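Local coordinates for protein taurine:2-oxoglutarate aminotransferase (PDB 6JIX) that probably transfers the amino group of taurine to 2-oxoglutarate with pyridoxal 5'-phosphate as cofactor, at residues Val99-Pro104 and Gly262-Trp267; Lys135-Tyr140 and Asp211-Ile216. All coordinates share one frame; numbering follows the deposited sequence.

Contact 1 of 2, residues Val99-Pro104 and Gly262-Trp267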
ATOM      1  N   VAL A  99      -4.252  -4.286  20.065  1.00 27.21           N
ATOM      2  CA  VAL A  99      -5.490  -4.045  20.807  1.00 27.31           C
ATOM      3  C   VAL A  99      -5.183  -3.801  22.280  1.00 32.15           C
ATOM      4  O   VAL A  99      -5.755  -2.905  22.912  1.00 31.29           O
ATOM      5  CB  VAL A  99      -6.472  -5.219  20.625  1.00 27.04           C
ATOM      6  CG1 VAL A  99      -7.711  -5.014  21.492  1.00 29.13           C
ATOM      7  CG2 VAL A  99      -6.858  -5.385  19.164  1.00 27.00           C
ATOM      8  N   ASP A 100      -4.252  -4.588  22.840  1.00 35.31           N
ATOM      9  CA  ASP A 100      -3.918  -4.500  24.260  1.00 28.63           C
ATOM     10  C   ASP A 100      -3.308  -3.142  24.625  1.00 27.50           C
ATOM     11  O   ASP A 100      -3.740  -2.516  25.595  1.00 30.31           O
ATOM     12  CB  ASP A 100      -2.970  -5.643  24.635  1.00 27.14           C
ATOM     13  CG  ASP A 100      -3.705  -6.948  24.938  1.00 34.71           C
ATOM     14  OD1 ASP A 100      -4.963  -6.932  24.994  1.00 30.36           O
ATOM     15  OD2 ASP A 100      -3.012  -7.986  25.124  1.00 33.28           O
ATOM     16  N   VAL A 101      -2.309  -2.663  23.868  1.00 24.29           N
ATOM     17  CA  VAL A 101      -1.685  -1.378  24.217  1.00 24.97           C
ATOM     18  C   VAL A 101      -2.604  -0.188  23.939  1.00 29.94           C
ATOM     19  O   VAL A 101      -2.392   0.896  24.496  1.00 28.99           O
ATOM     20  CB  VAL A 101      -0.342  -1.141  23.500  1.00 27.60           C
ATOM     21  CG1 VAL A 101       0.633  -2.270  23.792  1.00 34.69           C
ATOM     22  CG2 VAL A 101      -0.545  -0.950  22.022  1.00 29.24           C
ATOM     23  N   ALA A 102      -3.590  -0.348  23.054  1.00 30.41           N
ATOM     24  CA  ALA A 102      -4.532   0.717  22.734  1.00 27.27           C
ATOM     25  C   ALA A 102      -5.603   0.853  23.808  1.00 37.62           C
ATOM     26  O   ALA A 102      -5.800   1.940  24.378  1.00 34.69           O
ATOM     27  CB  ALA A 102      -5.191   0.453  21.383  1.00 28.81           C
ATOM     28  N   ASP A 103      -6.370  -0.240  24.028  1.00 35.08           N
ATOM     29  CA  ASP A 103      -7.299  -0.376  25.148  1.00 32.21           C
ATOM     30  C   ASP A 103      -8.202  -1.590  24.962  1.00 32.13           C
ATOM     31  O   ASP A 103      -9.138  -1.539  24.147  1.00 35.20           O
ATOM     32  CB  ASP A 103      -8.149   0.883  25.289  1.00 30.31           C
ATOM     33  CG  ASP A 103      -9.128   0.804  26.442  1.00 32.94           C
ATOM     34  OD1 ASP A 103      -9.735   1.855  26.754  1.00 27.88           O
ATOM     35  OD2 ASP A 103      -9.298  -0.295  27.030  1.00 31.26           O
ATOM     36  N   PRO A 104      -7.982  -2.676  25.723  1.00 29.92           N
ATOM     37  CA  PRO A 104      -8.682  -3.939  25.437  1.00 32.92           C
ATOM     38  C   PRO A 104     -10.144  -3.901  25.800  1.00 32.06           C
ATOM     39  O   PRO A 104     -10.909  -4.750  25.313  1.00 32.01           O
ATOM     40  CB  PRO A 104      -7.957  -4.969  26.331  1.00 30.20           C
ATOM     41  CG  PRO A 104      -6.748  -4.313  26.815  1.00 30.77           C
ATOM     42  CD  PRO A 104      -7.013  -2.828  26.816  1.00 32.89           C
ATOM     43  N   GLY A 262       5.624  10.500  23.508  1.00 27.48           N
ATOM     44  CA  GLY A 262       5.751  10.099  24.892  1.00 29.33           C
ATOM     45  C   GLY A 262       4.677   9.143  25.373  1.00 29.63           C
ATOM     46  O   GLY A 262       4.797   8.601  26.475  1.00 32.86           O
ATOM     47  N   LYS A 263       3.647   8.910  24.574  1.00 29.00           N
ATOM     48  CA  LYS A 263       2.631   7.907  24.837  1.00 30.97           C
ATOM     49  C   LYS A 263       2.630   6.929  23.669  1.00 30.38           C
ATOM     50  O   LYS A 263       3.153   7.226  22.588  1.00 31.45           O
ATOM     51  CB  LYS A 263       1.245   8.565  25.014  1.00 33.87           C
ATOM     52  CG  LYS A 263       1.011   9.226  26.385  1.00 30.56           C
ATOM     53  CD  LYS A 263       0.010   8.416  27.220  1.00 33.93           C
ATOM     54  CE  LYS A 263      -0.249   9.048  28.567  1.00 32.63           C
ATOM     55  NZ  LYS A 263       0.020  10.494  28.475  1.00 29.49           N
ATOM     56  N   MET A 264       2.079   5.734  23.881  1.00 29.31           N
ATOM     57  CA  MET A 264       2.105   4.762  22.788  1.00 28.86           C
ATOM     58  C   MET A 264       1.369   5.297  21.556  1.00 30.80           C
ATOM     59  O   MET A 264       1.866   5.191  20.430  1.00 26.64           O
ATOM     60  CB  MET A 264       1.531   3.419  23.233  1.00 28.04           C
ATOM     61  CG  MET A 264       1.767   2.300  22.212  1.00 36.59           C
ATOM     62  SD  MET A 264       3.461   1.598  22.169  1.00 42.83           S
ATOM     63  CE  MET A 264       4.063   2.053  23.799  1.00 38.06           C
ATOM     64  N   PHE A 265       0.196   5.891  21.746  1.00 27.97           N
ATOM     65  CA  PHE A 265      -0.496   6.573  20.665  1.00 27.33           C
ATOM     66  C   PHE A 265      -0.734   8.015  21.075  1.00 28.08           C
ATOM     67  O   PHE A 265      -1.043   8.297  22.235  1.00 33.57           O
ATOM     68  CB  PHE A 265      -1.814   5.877  20.323  1.00 27.87           C
ATOM     69  CG  PHE A 265      -1.637   4.453  19.888  1.00 29.12           C
ATOM     70  CD1 PHE A 265      -0.901   4.150  18.745  1.00 26.78           C
ATOM     71  CD2 PHE A 265      -2.179   3.408  20.631  1.00 29.04           C
ATOM     72  CE1 PHE A 265      -0.719   2.819  18.338  1.00 22.74           C
ATOM     73  CE2 PHE A 265      -1.996   2.079  20.233  1.00 26.93           C
ATOM     74  CZ  PHE A 265      -1.263   1.789  19.088  1.00 20.62           C
ATOM     75  N   ALA A 266      -0.557   8.936  20.128  1.00 30.23           N
ATOM     76  CA  ALA A 266      -0.691  10.348  20.470  1.00 31.47           C
ATOM     77  C   ALA A 266      -2.094  10.670  20.966  1.00 28.66           C
ATOM     78  O   ALA A 266      -2.250  11.485  21.883  1.00 28.83           O
ATOM     79  CB  ALA A 266      -0.321  11.236  19.279  1.00 27.07           C
ATOM     80  N   TRP A 267      -3.125  10.016  20.427  1.00 25.32           N
ATOM     81  CA  TRP A 267      -4.445  10.339  20.947  1.00 30.18           C
ATOM     82  C   TRP A 267      -4.540  10.029  22.442  1.00 32.47           C
ATOM     83  O   TRP A 267      -5.406  10.580  23.128  1.00 31.20           O
ATOM     84  CB  TRP A 267      -5.546   9.627  20.145  1.00 23.37           C
ATOM     85  CG  TRP A 267      -5.502   8.133  20.150  1.00 29.07           C
ATOM     86  CD1 TRP A 267      -5.027   7.323  19.157  1.00 27.80           C
ATOM     87  CD2 TRP A 267      -5.987   7.255  21.184  1.00 30.68           C
ATOM     88  NE1 TRP A 267      -5.163   6.002  19.515  1.00 25.38           N
ATOM     89  CE2 TRP A 267      -5.753   5.930  20.749  1.00 28.27           C
ATOM     90  CE3 TRP A 267      -6.581   7.459  22.437  1.00 27.63           C
ATOM     91  CZ2 TRP A 267      -6.093   4.818  21.527  1.00 27.09           C
ATOM     92  CZ3 TRP A 267      -6.916   6.353  23.206  1.00 25.93           C
ATOM     93  CH2 TRP A 267      -6.669   5.049  22.747  1.00 27.99           C
TER

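Contact 2 of 2, residues Lys135-Tyr140 and Asp211-Ile216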
ATOM      1  N   LYS A 135     -20.481  11.037   3.945  1.00 25.62           N
ATOM      2  CA  LYS A 135     -19.514  12.130   4.004  1.00 25.34           C
ATOM      3  C   LYS A 135     -18.399  11.881   5.010  1.00 22.88           C
ATOM      4  O   LYS A 135     -18.630  11.333   6.092  1.00 22.95           O
ATOM      5  CB  LYS A 135     -20.224  13.439   4.355  1.00 23.02           C
ATOM      6  CG  LYS A 135     -20.970  14.069   3.195  1.00 22.51           C
ATOM      7  CD  LYS A 135     -21.797  15.260   3.650  1.00 26.61           C
ATOM      8  CE  LYS A 135     -23.027  15.450   2.756  1.00 24.72           C
ATOM      9  NZ  LYS A 135     -23.483  16.865   2.724  1.00 22.33           N
ATOM     10  N   ILE A 136     -17.202  12.353   4.664  1.00 22.33           N
ATOM     11  CA  ILE A 136     -16.025  12.347   5.529  1.00 22.94           C
ATOM     12  C   ILE A 136     -15.593  13.795   5.727  1.00 22.65           C
ATOM     13  O   ILE A 136     -15.363  14.512   4.744  1.00 21.59           O
ATOM     14  CB  ILE A 136     -14.859  11.542   4.927  1.00 20.39           C
ATOM     15  CG1 ILE A 136     -15.246  10.081   4.667  1.00 19.19           C
ATOM     16  CG2 ILE A 136     -13.609  11.700   5.799  1.00 14.45           C
ATOM     17  CD1 ILE A 136     -15.500   9.250   5.917  1.00 15.57           C
ATOM     18  N   PHE A 137     -15.488  14.228   6.983  1.00 19.60           N
ATOM     19  CA  PHE A 137     -14.882  15.514   7.315  1.00 19.30           C
ATOM     20  C   PHE A 137     -13.403  15.324   7.628  1.00 24.81           C
ATOM     21  O   PHE A 137     -13.022  14.390   8.349  1.00 25.22           O
ATOM     22  CB  PHE A 137     -15.578  16.152   8.527  1.00 21.13           C
ATOM     23  CG  PHE A 137     -16.738  17.052   8.174  1.00 18.92           C
ATOM     24  CD1 PHE A 137     -17.729  16.627   7.307  1.00 19.81           C
ATOM     25  CD2 PHE A 137     -16.837  18.319   8.723  1.00 21.87           C
ATOM     26  CE1 PHE A 137     -18.796  17.456   6.976  1.00 24.41           C
ATOM     27  CE2 PHE A 137     -17.912  19.160   8.404  1.00 25.86           C
ATOM     28  CZ  PHE A 137     -18.892  18.726   7.522  1.00 22.10           C
ATOM     29  N   SER A 138     -12.567  16.228   7.118  1.00 22.13           N
ATOM     30  CA  SER A 138     -11.157  16.196   7.491  1.00 23.06           C
ATOM     31  C   SER A 138     -10.574  17.597   7.398  1.00 25.50           C
ATOM     32  O   SER A 138     -11.157  18.496   6.780  1.00 28.05           O
ATOM     33  CB  SER A 138     -10.352  15.222   6.628  1.00 22.04           C
ATOM     34  OG  SER A 138     -10.632  15.399   5.260  1.00 26.20           O
ATOM     35  N   CYS A 139      -9.400  17.764   8.007  1.00 21.72           N
ATOM     36  CA  CYS A 139      -8.819  19.089   8.173  1.00 23.83           C
ATOM     37  C   CYS A 139      -8.062  19.516   6.926  1.00 26.27           C
ATOM     38  O   CYS A 139      -7.409  18.698   6.267  1.00 27.62           O
ATOM     39  CB  CYS A 139      -7.865  19.119   9.362  1.00 25.36           C
ATOM     40  SG  CYS A 139      -8.533  18.480  10.878  1.00 31.30           S
ATOM     41  N   TYR A 140      -8.134  20.817   6.626  1.00 24.31           N
ATOM     42  CA  TYR A 140      -7.322  21.392   5.555  1.00 26.34           C
ATOM     43  C   TYR A 140      -5.831  21.271   5.864  1.00 29.28           C
ATOM     44  O   TYR A 140      -5.022  21.017   4.964  1.00 27.92           O
ATOM     45  CB  TYR A 140      -7.699  22.860   5.340  1.00 22.64           C
ATOM     46  CG  TYR A 140      -8.857  23.097   4.397  1.00 23.77           C
ATOM     47  CD1 TYR A 140      -8.816  22.654   3.084  1.00 27.08           C
ATOM     48  CD2 TYR A 140      -9.995  23.780   4.817  1.00 24.18           C
ATOM     49  CE1 TYR A 140      -9.896  22.880   2.212  1.00 27.97           C
ATOM     50  CE2 TYR A 140     -11.070  24.014   3.954  1.00 20.80           C
ATOM     51  CZ  TYR A 140     -11.016  23.568   2.654  1.00 23.86           C
ATOM     52  OH  TYR A 140     -12.081  23.795   1.793  1.00 23.15           O
ATOM     53  N   ASP A 211     -26.397  13.953  10.062  1.00 33.67           N
ATOM     54  CA  ASP A 211     -26.828  12.590   9.757  1.00 31.42           C
ATOM     55  C   ASP A 211     -26.166  12.017   8.516  1.00 25.24           C
ATOM     56  O   ASP A 211     -26.315  10.819   8.263  1.00 25.13           O
ATOM     57  CB  ASP A 211     -28.353  12.538   9.574  1.00 31.15           C
ATOM     58  CG  ASP A 211     -29.089  12.407  10.897  1.00 40.90           C
ATOM     59  OD1 ASP A 211     -28.402  12.395  11.952  1.00 39.22           O
ATOM     60  OD2 ASP A 211     -30.337  12.310  10.889  1.00 42.98           O
ATOM     61  N   SER A 212     -25.485  12.838   7.715  1.00 23.54           N
ATOM     62  CA  SER A 212     -24.813  12.357   6.516  1.00 25.85           C
ATOM     63  C   SER A 212     -23.298  12.256   6.670  1.00 25.15           C
ATOM     64  O   SER A 212     -22.615  11.922   5.691  1.00 25.36           O
ATOM     65  CB  SER A 212     -25.139  13.267   5.331  1.00 23.97           C
ATOM     66  OG  SER A 212     -24.405  14.477   5.419  1.00 27.34           O
ATOM     67  N   VAL A 213     -22.762  12.532   7.857  1.00 21.13           N
ATOM     68  CA  VAL A 213     -21.323  12.519   8.090  1.00 25.01           C
ATOM     69  C   VAL A 213     -20.975  11.213   8.776  1.00 24.04           C
ATOM     70  O   VAL A 213     -21.353  11.001   9.932  1.00 22.40           O
ATOM     71  CB  VAL A 213     -20.857  13.701   8.943  1.00 25.22           C
ATOM     72  CG1 VAL A 213     -19.351  13.558   9.193  1.00 19.58           C
ATOM     73  CG2 VAL A 213     -21.180  15.015   8.267  1.00 20.00           C
ATOM     74  N   ALA A 214     -20.250  10.342   8.060  1.00 23.59           N
ATOM     75  CA  ALA A 214     -19.876   9.048   8.620  1.00 22.60           C
ATOM     76  C   ALA A 214     -18.740   9.179   9.622  1.00 21.48           C
ATOM     77  O   ALA A 214     -18.732   8.492  10.650  1.00 23.48           O
ATOM     78  CB  ALA A 214     -19.466   8.087   7.508  1.00 20.66           C
ATOM     79  N   ALA A 215     -17.801  10.083   9.362  1.00 20.29           N
ATOM     80  CA  ALA A 215     -16.598  10.144  10.173  1.00 20.96           C
ATOM     81  C   ALA A 215     -15.936  11.512  10.046  1.00 23.72           C
ATOM     82  O   ALA A 215     -15.970  12.153   8.989  1.00 25.09           O
ATOM     83  CB  ALA A 215     -15.605   9.045   9.759  1.00 19.13           C
ATOM     84  N   ILE A 216     -15.323  11.938  11.140  1.00 20.18           N
ATOM     85  CA  ILE A 216     -14.354  13.013  11.120  1.00 18.29           C
ATOM     86  C   ILE A 216     -12.986  12.363  11.234  1.00 24.80           C
ATOM     87  O   ILE A 216     -12.729  11.597  12.175  1.00 23.25           O
ATOM     88  CB  ILE A 216     -14.595  14.003  12.265  1.00 22.49           C
ATOM     89  CG1 ILE A 216     -15.868  14.807  12.016  1.00 23.29           C
ATOM     90  CG2 ILE A 216     -13.392  14.934  12.432  1.00 23.92           C
ATOM     91  CD1 ILE A 216     -16.114  15.836  13.092  1.00 18.54           C
TER

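Contact 1 of 2, residues Val99-Pro104 and Gly262-Trp267
Val101 and Ala102, at the C-terminal end of helix 89-102, pack on Met264, Phe265 and Trp267 in the loop between strands 248-252 and 276-279 of the seven-stranded sheet, in the fold-type I PLP-dependent domain of this class-III aminotransferase. The tight part is apolar. CE2 of Phe265 takes two methyl groups at once, Val101 CG2 and Ala102 CB, each 3.8 Å away and each approaching the ring obliquely; Ala102 CA lies at the ring's edge, in its plane. Within the loop, Met264 CG sits 4.2 Å above the centre of one face of the Phe265 ring. The same CG is 4.0 Å from Val101 CG2; a chi1 of -57° puts Val101 CG1 anti to the carbonyl carbon, which leaves CG2 between the backbone N and the carbonyl carbon. Leu332 of helix 318-333 touches both Val101 and Met264, though Val101 stays partly exposed, and Phe258 and Phe277 also meet the Phe265 ring. Glu253 holds the loop backbone by accepting from the N-H groups of Ala266 and Trp267. Packing is looser toward Trp267, whose CZ2 is 4.5 Å from Ala102 CB. There the indole meets the helix end through Trp267 CH2, which approaches Ala102 O obliquely at 3.6 Å.

Contact 2 of 2, residues Lys135-Tyr140 and Asp211-Ile216
The Phe137 ring meets Val213 obliquely, CE1 lying 3.6 Å from CG2, and the two side chains cross at about a right angle. Leu201, Gln204, Leu205 and Glu208 of helix 190-208 also touch the Phe137 side chain, packing that helix on the side of the sheet that carries Phe137, Val213 and Ile216. At its base, Phe137 CB is 3.8 Å from Ile216 CG1. On the other side, Ile136 CD1 reaches Ala215 CB at 3.8 Å, under helix 116-131. The contact thus joins neighbouring parallel strands 135-139 and 213-219 of the central sheet, with helices on both sides. Three backbone hydrogen bonds link them: Lys135 N to Ser212 O (2.9 Å), Ala214 N to Lys135 O (2.7 Å) and Phe137 N to Ala215 O (2.9 Å). Lys135 pairs with Val213 but Ile136 with Ala215, so the register slips by one residue in a beta bulge; Ala214, with helical backbone angles, is the extra residue. At the strand start the Lys135 chain, extended beyond CG, runs past Ser212, its CD and CE each 3.2 Å from OG. That hydroxyl is held by the carbonyls of Gly209, its main partner, and Glu208, which must share its one proton, while Lys135 NZ makes a salt bridge with the Glu208 carboxylate. The chemistry is therefore divided: backbone bonds set the register, apolar groups pack on both sides of the sheet, and the ammonium is paired with Glu208, which probably offsets its charge, at the carbonyl-bearing end of helix 190-208, which would probably favour a positive charge nearby.

Both contacts are mostly buried. Contact 2 lies within the seven-stranded sheet, joining adjacent strands by backbone hydrogen bonds; contact 1 lies beside it, between a helix end and a loop that connects two of its strands. Contact 1 has no hydrogen bond between its segments and rests on side chains, mainly methyl groups against Phe265, with Trp267 beside a carbonyl. The two do not touch; their centres are 24 Å apart and contact 2 is nested in the chain between the segments of contact 1. Contact 1 is nearer the centre of the chain, yet the side chains of Trp267 and Ile136 are at similar distances, about 12 and 13 Å, from bound PLP.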